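PDB 3IHV: SusD homolog from Bacteroides thetaiotaomicron VPI-5482, which probably binds glycans at the outer membrane for uptake by the cell. Local coordinates for residues 396-402 / 458-463; 423-428 / 439-443. One frame throughout, in Å; residues are numbered along the deposited sequence.

Contact 1: 396-402 / 458-463; sequences RYADVLL and ERSYEL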
# COMPACT_ATOMS: atom_id res chain seq x y z
N ARG A 396 2.84 5.17 6.15
CA ARG A 396 2.58 6.03 7.28
C ARG A 396 3.64 5.80 8.36
O ARG A 396 4.18 4.71 8.48
CB ARG A 396 1.21 5.71 7.92
CG ARG A 396 0.06 5.95 7.00
CD ARG A 396 -1.28 6.01 7.69
NE ARG A 396 -1.85 4.72 8.06
CZ ARG A 396 -1.88 4.20 9.30
NH1 ARG A 396 -1.31 4.80 10.35
NH2 ARG A 396 -2.54 3.07 9.49
N TYR A 397 3.90 6.78 9.19
CA TYR A 397 4.88 6.58 10.26
C TYR A 397 4.54 5.43 11.19
O TYR A 397 5.45 4.79 11.73
CB TYR A 397 5.00 7.87 11.03
CG TYR A 397 6.05 7.98 12.09
CD1 TYR A 397 7.38 8.11 11.75
CD2 TYR A 397 5.71 8.05 13.42
CE1 TYR A 397 8.35 8.26 12.72
CE2 TYR A 397 6.67 8.21 14.39
CZ TYR A 397 8.00 8.33 14.03
OH TYR A 397 8.95 8.52 14.99
N ALA A 398 3.24 5.14 11.41
CA ALA A 398 2.91 4.01 12.29
C ALA A 398 3.49 2.68 11.77
O ALA A 398 3.90 1.82 12.53
CB ALA A 398 1.38 3.87 12.47
N ASP A 399 3.47 2.51 10.46
CA ASP A 399 4.02 1.32 9.77
C ASP A 399 5.50 1.25 10.09
O ASP A 399 6.05 0.19 10.50
CB ASP A 399 3.74 1.50 8.27
CG ASP A 399 4.00 0.26 7.41
OD1 ASP A 399 4.70 -0.67 7.84
OD2 ASP A 399 3.50 0.26 6.25
N VAL A 400 6.18 2.40 10.00
CA VAL A 400 7.60 2.44 10.29
C VAL A 400 7.88 2.13 11.77
O VAL A 400 8.80 1.37 12.06
CB VAL A 400 8.27 3.77 9.89
CG1 VAL A 400 9.78 3.70 10.21
CG2 VAL A 400 8.04 4.08 8.37
N LEU A 401 7.06 2.65 12.69
CA LEU A 401 7.26 2.30 14.11
C LEU A 401 7.13 0.78 14.28
O LEU A 401 7.93 0.16 14.97
CB LEU A 401 6.27 2.99 15.04
CG LEU A 401 6.49 4.50 15.23
CD1 LEU A 401 5.34 5.17 16.02
CD2 LEU A 401 7.84 4.79 15.88
N LEU A 402 6.13 0.20 13.63
CA LEU A 402 5.94 -1.26 13.78
C LEU A 402 7.11 -2.03 13.14
O LEU A 402 7.58 -3.04 13.69
CB LEU A 402 4.60 -1.69 13.21
CG LEU A 402 3.37 -1.17 13.96
CD1 LEU A 402 2.06 -1.66 13.35
CD2 LEU A 402 3.43 -1.57 15.43
N GLU A 458 -0.33 -6.71 15.30
CA GLU A 458 -0.51 -5.24 15.37
C GLU A 458 -0.57 -4.63 13.99
O GLU A 458 -1.31 -3.68 13.76
CB GLU A 458 0.61 -4.60 16.20
CG GLU A 458 0.31 -3.20 16.58
CD GLU A 458 -0.88 -3.10 17.53
OE1 GLU A 458 -1.06 -4.03 18.36
OE2 GLU A 458 -1.63 -2.10 17.44
N ARG A 459 0.21 -5.17 13.05
CA ARG A 459 0.17 -4.70 11.68
C ARG A 459 -1.21 -4.82 11.06
O ARG A 459 -1.64 -3.92 10.30
CB ARG A 459 1.24 -5.40 10.81
CG ARG A 459 2.67 -5.02 11.22
CD ARG A 459 3.69 -5.61 10.26
NE ARG A 459 3.63 -4.99 8.93
CZ ARG A 459 4.08 -3.77 8.64
NH1 ARG A 459 4.64 -2.98 9.57
NH2 ARG A 459 3.91 -3.32 7.42
N SER A 460 -1.93 -5.90 11.39
CA SER A 460 -3.31 -6.03 10.92
C SER A 460 -4.19 -4.98 11.57
O SER A 460 -4.98 -4.33 10.87
CB SER A 460 -3.85 -7.45 11.12
OG SER A 460 -4.16 -7.74 12.47
N TYR A 461 -4.07 -4.77 12.88
CA TYR A 461 -4.90 -3.77 13.59
C TYR A 461 -4.59 -2.33 13.20
O TYR A 461 -5.50 -1.49 13.16
CB TYR A 461 -4.82 -3.95 15.11
CG TYR A 461 -5.35 -5.30 15.63
CD1 TYR A 461 -6.27 -6.06 14.91
CD2 TYR A 461 -5.03 -5.72 16.91
CE1 TYR A 461 -6.79 -7.23 15.42
CE2 TYR A 461 -5.57 -6.89 17.44
CZ TYR A 461 -6.44 -7.64 16.69
OH TYR A 461 -6.96 -8.79 17.22
N GLU A 462 -3.32 -2.07 12.86
CA GLU A 462 -2.95 -0.71 12.52
C GLU A 462 -3.19 -0.35 11.06
O GLU A 462 -3.66 0.76 10.74
CB GLU A 462 -1.47 -0.47 12.85
CG GLU A 462 -1.00 0.95 12.54
CD GLU A 462 -1.76 2.05 13.28
OE1 GLU A 462 -2.39 1.79 14.36
OE2 GLU A 462 -1.78 3.20 12.74
N LEU A 463 -2.88 -1.29 10.18
CA LEU A 463 -2.79 -1.03 8.74
C LEU A 463 -3.80 -1.78 7.86
O LEU A 463 -3.65 -1.81 6.65
CB LEU A 463 -1.37 -1.43 8.30
CG LEU A 463 -0.22 -0.76 9.04
CD1 LEU A 463 1.10 -1.51 8.73
CD2 LEU A 463 -0.11 0.67 8.64
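Arg396, at the N-cap position of helix 397-412, reaches across to the C-terminal part of helix 448-463. Its NH1 donates to Glu462 OE2 at 2.9 Å in a salt bridge, and its NH2 makes a weak hydrogen bond to the backbone Glu462 O, also 2.9 Å; Leu463 CD2 lies over one guanidinium face, 3.5 Å from Arg396 NH2. The long side chain, with several N-H donors in its planar guanidinium, suits a place with several acceptors: Glu258 and Glu466 also form salt bridges with it, while Arg320 and Arg429 share Glu462. At Ala398 the small methyl lets the carboxylate come close, CB to Glu462 OE2 being 3.2 Å. The two helical segments run antiparallel, at 172° with axes 10.3 Å apart, a pairing consistent with the TPR-like helical scaffold of the SusD family. The CA-to-CB bond of Asp399 points sideways, yet its OD1 accepts from both Arg459 NH2 (2.8 Å) and Arg459 NH1 (2.9 Å). Lys204 pairs with Asp399 and Asp472 with Arg459, which probably helps offset the cost of burying these charges. One turn later, Leu402 fills the gap between the helices: its CD2 meets the aliphatic Glu458 CG at 3.7 Å and its CD1 meets Glu462 CB at 3.8 Å.

Contact 2: 423-428 / 439-443; sequences INAVRR and ACDLP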
# COMPACT_ATOMS: atom_id res chain seq x y z
N ILE A 423 6.18 -0.01 19.40
CA ILE A 423 4.87 -0.70 19.31
C ILE A 423 3.82 -0.10 20.28
O ILE A 423 2.66 0.11 19.90
CB ILE A 423 4.95 -2.25 19.40
CG1 ILE A 423 3.55 -2.83 19.05
CG2 ILE A 423 5.45 -2.75 20.76
CD1 ILE A 423 3.55 -4.26 18.56
N ASN A 424 4.23 0.25 21.49
CA ASN A 424 3.29 0.86 22.47
C ASN A 424 2.83 2.25 22.06
O ASN A 424 1.69 2.62 22.34
CB ASN A 424 3.84 0.78 23.88
CG ASN A 424 3.77 -0.63 24.45
OD1 ASN A 424 2.95 -1.44 23.99
ND2 ASN A 424 4.63 -0.94 25.41
N ALA A 425 3.64 2.99 21.29
CA ALA A 425 3.18 4.30 20.79
C ALA A 425 2.00 4.09 19.88
O ALA A 425 0.99 4.81 19.96
CB ALA A 425 4.28 5.04 20.04
N VAL A 426 2.14 3.08 19.02
CA VAL A 426 1.08 2.72 18.10
C VAL A 426 -0.19 2.21 18.84
O VAL A 426 -1.31 2.65 18.52
CB VAL A 426 1.54 1.72 17.05
CG1 VAL A 426 0.35 1.25 16.21
CG2 VAL A 426 2.61 2.37 16.17
N ARG A 427 -0.01 1.35 19.82
CA ARG A 427 -1.14 0.83 20.60
C ARG A 427 -1.86 1.96 21.38
O ARG A 427 -3.09 2.02 21.43
CB ARG A 427 -0.64 -0.17 21.65
CG ARG A 427 0.16 -1.37 21.17
CD ARG A 427 -0.61 -2.53 20.86
NE ARG A 427 -1.50 -2.95 21.95
CZ ARG A 427 -2.62 -3.63 21.72
NH1 ARG A 427 -2.93 -4.00 20.47
NH2 ARG A 427 -3.45 -3.93 22.71
N ARG A 428 -1.09 2.86 21.98
CA ARG A 428 -1.70 3.94 22.74
C ARG A 428 -2.57 4.83 21.85
O ARG A 428 -3.68 5.20 22.19
CB ARG A 428 -0.59 4.75 23.43
CG ARG A 428 0.05 3.93 24.56
CD ARG A 428 1.30 4.57 25.10
NE ARG A 428 1.89 3.79 26.16
CZ ARG A 428 2.92 4.19 26.91
NH1 ARG A 428 3.50 5.38 26.71
NH2 ARG A 428 3.38 3.40 27.87
N ALA A 439 -3.64 -0.95 30.23
CA ALA A 439 -4.59 -1.79 29.48
C ALA A 439 -4.26 -1.94 28.00
O ALA A 439 -4.47 -3.02 27.43
CB ALA A 439 -6.01 -1.27 29.64
N CYS A 440 -3.76 -0.89 27.36
CA CYS A 440 -3.45 -0.97 25.94
C CYS A 440 -2.04 -1.44 25.62
O CYS A 440 -1.81 -1.99 24.53
CB CYS A 440 -3.65 0.39 25.24
SG CYS A 440 -2.64 1.77 25.85
N ASP A 441 -1.08 -1.19 26.52
CA ASP A 441 0.32 -1.56 26.22
C ASP A 441 0.53 -3.04 26.08
O ASP A 441 -0.12 -3.81 26.77
CB ASP A 441 1.29 -1.09 27.31
CG ASP A 441 1.57 0.39 27.28
OD1 ASP A 441 1.19 1.10 26.33
OD2 ASP A 441 2.20 0.88 28.24
N LEU A 442 1.44 -3.44 25.19
CA LEU A 442 1.90 -4.81 25.15
C LEU A 442 2.65 -4.99 26.45
O LEU A 442 3.50 -4.14 26.78
CB LEU A 442 2.90 -5.15 24.04
CG LEU A 442 2.48 -5.50 22.64
CD1 LEU A 442 1.87 -4.31 22.03
CD2 LEU A 442 3.69 -5.97 21.79
N PRO A 443 2.39 -6.09 27.17
CA PRO A 443 3.04 -6.37 28.41
C PRO A 443 4.52 -6.71 28.25
O PRO A 443 4.90 -7.24 27.24
CB PRO A 443 2.31 -7.62 28.91
CG PRO A 443 1.94 -8.30 27.71
CD PRO A 443 1.53 -7.22 26.74
O HOH W 1 5.28 -2.72 28.08
O HOH W 2 -3.49 -4.72 25.67
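Leu442 lays its side chain along the helix surface, CD2 3.7 Å from Ile423 CD1 and CD1 3.3 Å from Arg427 CD, so a branched apolar residue covers both a hydrophobic neighbour and an arginine's methylene. Its backbone is held as well: Leu442 N donates to Asn424 OD1 at 2.8 Å. Asparagine suits this place because its amide supplies an acceptor for a backbone NH of a loop without regular secondary structure, while its ND2 bonds weakly to a water that donates to Leu442 O. Arg427 then satisfies the preceding part of the loop, NE to Cys440 O at 2.8 Å. At the partly exposed side, Arg428 and Asp441 form a two-pronged salt bridge, NE to OD1 and NH2 to OD2, each 2.8 Å, and Arg428 CG rests on Cys440 SG at 3.7 Å. The loop thus folds back on helix 417-430, the helix it follows; Leu442 also touches Ala454 of helix 448-463, and Ile423 packs against Leu402 of helix 397-412.

How the contacts relate
Contact 1 is wholly buried, its centre about 12 Å from the centre of the chain, and joins two helices; contact 2, its centre about 24 Å from that point and partly buried, fastens a loop to helix 417-430, and along the chain it is nested between the segments of contact 1. The chemistry follows: the buried charged groups of contact 1 each have further charged partners, whereas contact 2 relies on side-chain bonds to loop backbone, waters and a salt bridge between partly exposed residues. They meet where helix 417-430 packs on both helices of contact 1: Arg427 NH1 forms a salt bridge with Glu458 OE1 at 2.8 Å, Arg320 being a second partner of Glu458, and Leu402 CD2 touches Ile423 CG1 at 3.8 Å.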